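Local coordinates for electron transfer flavoprotein, alpha subunit (PDB 7KOE), which binds flavin-adenine dinucleotide and, as the alpha subunit of an electron transfer flavoprotein, probably passes electrons between redox partners, at residues E3-G15 with Y92-G105. Numbering follows the deposited sequence.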
# COMPACT_ATOMS: atom_id res chain seq x y z
N GLU B 3 30.00 42.39 24.43
CA GLU B 3 31.27 41.74 24.69
C GLU B 3 31.13 40.47 25.51
O GLU B 3 32.15 39.91 25.94
CB GLU B 3 32.24 42.72 25.36
CG GLU B 3 31.75 43.31 26.67
CD GLU B 3 32.22 42.53 27.88
OE1 GLU B 3 33.25 41.83 27.77
OE2 GLU B 3 31.57 42.61 28.94
N LYS B 4 29.90 40.01 25.77
CA LYS B 4 29.70 38.67 26.32
C LYS B 4 29.49 37.64 25.21
O LYS B 4 29.67 36.44 25.45
CB LYS B 4 28.51 38.67 27.29
CG LYS B 4 28.80 39.35 28.63
CD LYS B 4 29.79 38.56 29.46
CE LYS B 4 29.68 38.92 30.93
NZ LYS B 4 31.02 39.15 31.54
N LYS B 5 29.10 38.09 24.01
CA LYS B 5 29.16 37.25 22.81
C LYS B 5 30.52 37.45 22.15
O LYS B 5 30.72 38.26 21.25
CB LYS B 5 28.01 37.57 21.86
CG LYS B 5 26.66 37.11 22.37
CD LYS B 5 25.56 37.40 21.37
CE LYS B 5 24.20 37.01 21.92
NZ LYS B 5 24.08 35.53 22.09
N ILE B 6 31.47 36.67 22.64
CA ILE B 6 32.89 36.89 22.42
C ILE B 6 33.49 35.54 21.99
O ILE B 6 33.77 34.67 22.81
CB ILE B 6 33.54 37.47 23.68
CG1 ILE B 6 35.06 37.54 23.62
CG2 ILE B 6 32.98 36.87 24.99
CD1 ILE B 6 35.59 38.27 24.82
N ILE B 7 33.66 35.35 20.69
CA ILE B 7 33.97 34.00 20.21
C ILE B 7 35.48 33.80 20.21
O ILE B 7 36.24 34.69 19.82
CB ILE B 7 33.32 33.73 18.85
CG1 ILE B 7 33.82 34.66 17.75
CG2 ILE B 7 31.82 33.92 18.96
CD1 ILE B 7 33.17 34.40 16.41
N PHE B 8 35.92 32.64 20.71
CA PHE B 8 37.34 32.36 20.88
C PHE B 8 37.85 31.48 19.76
O PHE B 8 37.11 30.68 19.19
CB PHE B 8 37.60 31.65 22.22
CG PHE B 8 37.70 32.57 23.40
CD1 PHE B 8 37.40 33.92 23.30
CD2 PHE B 8 38.11 32.07 24.63
CE1 PHE B 8 37.49 34.75 24.40
CE2 PHE B 8 38.21 32.90 25.73
CZ PHE B 8 37.90 34.23 25.61
N VAL B 9 39.13 31.63 19.45
CA VAL B 9 39.85 30.75 18.53
C VAL B 9 41.22 30.50 19.15
O VAL B 9 41.96 31.45 19.43
CB VAL B 9 40.00 31.35 17.12
CG1 VAL B 9 41.04 30.60 16.33
CG2 VAL B 9 38.68 31.34 16.37
N LEU B 10 41.56 29.24 19.37
CA LEU B 10 42.86 28.89 19.91
C LEU B 10 43.89 28.84 18.79
O LEU B 10 43.60 28.35 17.70
CB LEU B 10 42.81 27.55 20.65
CG LEU B 10 43.84 27.27 21.75
CD1 LEU B 10 43.22 26.34 22.75
CD2 LEU B 10 45.12 26.65 21.21
N ILE B 11 45.09 29.34 19.07
CA ILE B 11 46.18 29.35 18.11
C ILE B 11 47.16 28.25 18.50
O ILE B 11 47.76 28.29 19.58
CB ILE B 11 46.89 30.71 18.04
CG1 ILE B 11 45.98 31.77 17.41
CG2 ILE B 11 48.17 30.61 17.23
CD1 ILE B 11 45.20 32.62 18.39
N GLU B 12 47.29 27.25 17.64
CA GLU B 12 48.22 26.14 17.85
C GLU B 12 49.57 26.54 17.27
O GLU B 12 49.72 26.62 16.05
CB GLU B 12 47.70 24.87 17.18
CG GLU B 12 46.40 24.32 17.75
CD GLU B 12 46.57 23.67 19.11
OE1 GLU B 12 45.56 23.50 19.82
OE2 GLU B 12 47.71 23.30 19.46
N HIS B 13 50.55 26.78 18.14
CA HIS B 13 51.88 27.15 17.71
C HIS B 13 52.86 26.03 18.03
O HIS B 13 52.76 25.38 19.07
CB HIS B 13 52.34 28.46 18.36
CG HIS B 13 52.41 28.39 19.85
ND1 HIS B 13 53.54 27.97 20.52
CD2 HIS B 13 51.50 28.69 20.80
CE1 HIS B 13 53.32 28.01 21.82
NE2 HIS B 13 52.09 28.44 22.02
N HIS B 14 53.82 25.82 17.12
CA HIS B 14 54.81 24.76 17.25
C HIS B 14 56.19 25.41 17.32
O HIS B 14 56.85 25.61 16.31
CB HIS B 14 54.70 23.78 16.09
CG HIS B 14 53.36 23.14 15.98
ND1 HIS B 14 52.75 22.49 17.04
CD2 HIS B 14 52.49 23.05 14.95
CE1 HIS B 14 51.58 22.03 16.66
NE2 HIS B 14 51.39 22.36 15.40
N GLY B 15 56.60 25.74 18.54
CA GLY B 15 57.87 26.41 18.77
C GLY B 15 57.78 27.90 18.54
O GLY B 15 57.66 28.67 19.50
N TYR B 92 36.65 35.52 31.02
CA TYR B 92 36.11 36.33 29.94
C TYR B 92 34.76 35.86 29.43
O TYR B 92 34.09 36.63 28.72
CB TYR B 92 37.10 36.37 28.77
CG TYR B 92 38.43 36.98 29.15
CD1 TYR B 92 38.59 38.36 29.20
CD2 TYR B 92 39.51 36.18 29.48
CE1 TYR B 92 39.80 38.92 29.56
CE2 TYR B 92 40.72 36.74 29.85
CZ TYR B 92 40.86 38.11 29.89
OH TYR B 92 42.06 38.66 30.25
N ARG B 93 34.34 34.64 29.79
CA ARG B 93 33.07 34.00 29.42
C ARG B 93 32.78 34.02 27.93
O ARG B 93 31.91 34.79 27.49
CB ARG B 93 31.92 34.65 30.19
CG ARG B 93 32.00 34.47 31.69
CD ARG B 93 30.82 35.12 32.39
NE ARG B 93 29.57 34.41 32.11
CZ ARG B 93 29.09 33.42 32.85
NH1 ARG B 93 29.75 33.02 33.93
NH2 ARG B 93 27.95 32.84 32.53
N PRO B 94 33.47 33.23 27.12
CA PRO B 94 33.23 33.24 25.67
C PRO B 94 31.91 32.58 25.30
O PRO B 94 31.20 32.00 26.12
CB PRO B 94 34.42 32.45 25.12
CG PRO B 94 34.82 31.58 26.21
CD PRO B 94 34.61 32.37 27.45
N GLU B 95 31.57 32.69 24.02
CA GLU B 95 30.37 32.10 23.44
C GLU B 95 30.68 30.90 22.56
O GLU B 95 30.00 29.88 22.66
CB GLU B 95 29.62 33.16 22.62
CG GLU B 95 28.39 32.65 21.89
CD GLU B 95 27.14 32.68 22.76
OE1 GLU B 95 27.20 33.28 23.85
OE2 GLU B 95 26.11 32.11 22.34
N ILE B 96 31.69 31.01 21.70
CA ILE B 96 32.10 29.94 20.81
C ILE B 96 33.61 29.77 20.96
O ILE B 96 34.37 30.70 20.67
CB ILE B 96 31.74 30.23 19.34
CG1 ILE B 96 30.23 30.24 19.14
CG2 ILE B 96 32.41 29.24 18.41
CD1 ILE B 96 29.82 30.68 17.76
N PHE B 97 34.03 28.60 21.40
CA PHE B 97 35.44 28.25 21.49
C PHE B 97 35.76 27.38 20.28
O PHE B 97 35.03 26.43 19.99
CB PHE B 97 35.74 27.50 22.78
CG PHE B 97 37.14 27.66 23.28
CD1 PHE B 97 37.41 28.47 24.36
CD2 PHE B 97 38.19 27.03 22.64
CE1 PHE B 97 38.71 28.61 24.82
CE2 PHE B 97 39.48 27.18 23.09
CZ PHE B 97 39.74 27.97 24.18
N LEU B 98 36.84 27.70 19.58
CA LEU B 98 37.24 26.96 18.38
C LEU B 98 38.69 26.53 18.50
O LEU B 98 39.58 27.38 18.63
CB LEU B 98 37.04 27.80 17.12
CG LEU B 98 35.61 28.10 16.66
CD1 LEU B 98 35.63 28.66 15.25
CD2 LEU B 98 34.76 26.85 16.71
N ILE B 99 38.93 25.22 18.46
CA ILE B 99 40.27 24.66 18.37
C ILE B 99 40.32 23.83 17.09
O ILE B 99 39.31 23.28 16.66
CB ILE B 99 40.63 23.80 19.60
CG1 ILE B 99 40.15 24.48 20.88
CG2 ILE B 99 42.13 23.59 19.70
CD1 ILE B 99 40.40 23.69 22.13
N GLY B 100 41.49 23.79 16.45
CA GLY B 100 41.66 22.92 15.31
C GLY B 100 41.72 21.46 15.72
O GLY B 100 42.07 21.12 16.85
N ALA B 101 41.38 20.58 14.79
CA ALA B 101 41.42 19.15 15.08
C ALA B 101 42.77 18.54 14.75
O ALA B 101 42.89 17.55 14.03
CB ALA B 101 40.30 18.41 14.35
N THR B 102 43.81 19.16 15.29
CA THR B 102 45.09 18.50 15.40
C THR B 102 45.04 17.51 16.55
O THR B 102 44.09 17.49 17.34
CB THR B 102 46.20 19.53 15.59
OG1 THR B 102 46.18 20.01 16.94
CG2 THR B 102 46.01 20.70 14.65
N LEU B 103 46.07 16.66 16.65
CA LEU B 103 46.08 15.67 17.72
C LEU B 103 46.27 16.32 19.09
O LEU B 103 45.77 15.81 20.09
CB LEU B 103 47.15 14.62 17.47
CG LEU B 103 46.89 13.65 16.31
CD1 LEU B 103 47.91 12.54 16.31
CD2 LEU B 103 45.49 13.08 16.39
N GLU B 104 46.96 17.46 19.15
CA GLU B 104 46.95 18.22 20.39
C GLU B 104 45.63 18.93 20.61
O GLU B 104 45.21 19.09 21.75
CB GLU B 104 48.09 19.25 20.41
CG GLU B 104 49.42 18.74 19.91
CD GLU B 104 49.68 19.10 18.47
OE1 GLU B 104 48.71 19.17 17.68
OE2 GLU B 104 50.85 19.35 18.12
N GLY B 105 44.95 19.34 19.54
CA GLY B 105 43.72 20.08 19.66
C GLY B 105 42.54 19.25 20.12
O GLY B 105 41.74 19.70 20.95
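With CG of Phe8 anti to its carbonyl carbon (chi1 -83°) and CG of Phe97 anti to its backbone N (chi1 -152°), the two rings converge on the same side of the sheet. Pro94 turns the CB-CG edge of its ring to one face of Phe8, CB 3.6 Å from the centroid of the Phe8 ring and almost on the ring normal, a CH-pi contact. At the rim of that ring, in its plane, Phe97 CE1 touches Phe8 CD2, and Phe8 CB in turn sits over a face of Phe97, off-centre. The ring planes meet at 66°, an oblique pairing. Leu10 CD1 reaches the edge of Phe97 at CE2, 3.8 Å away, and also packs on Ile99 CD1. The ring of Trp42, from strand 40-46, meets that of Phe8 with the planes nearly parallel. Strands 6-9 and 97-100 run nearly parallel, as neighbours in the seven-stranded parallel sheet of the electron transfer flavoprotein domain. Backbone bonds join them, Leu10 N to Leu98 O at 2.8 Å and Glu95 N to Ile6 O. On the other face, Ile7 CG2 packs alongside Ile96 CB at 3.7 Å. Past the end of strand 6-9, Glu12 OE1 comes to 3.4 Å from Ile99 CG2, while Thr102 caps helix 103-113 by accepting from Gly105 N through OG1 (3.0 Å) and donates to Glu104 OE1.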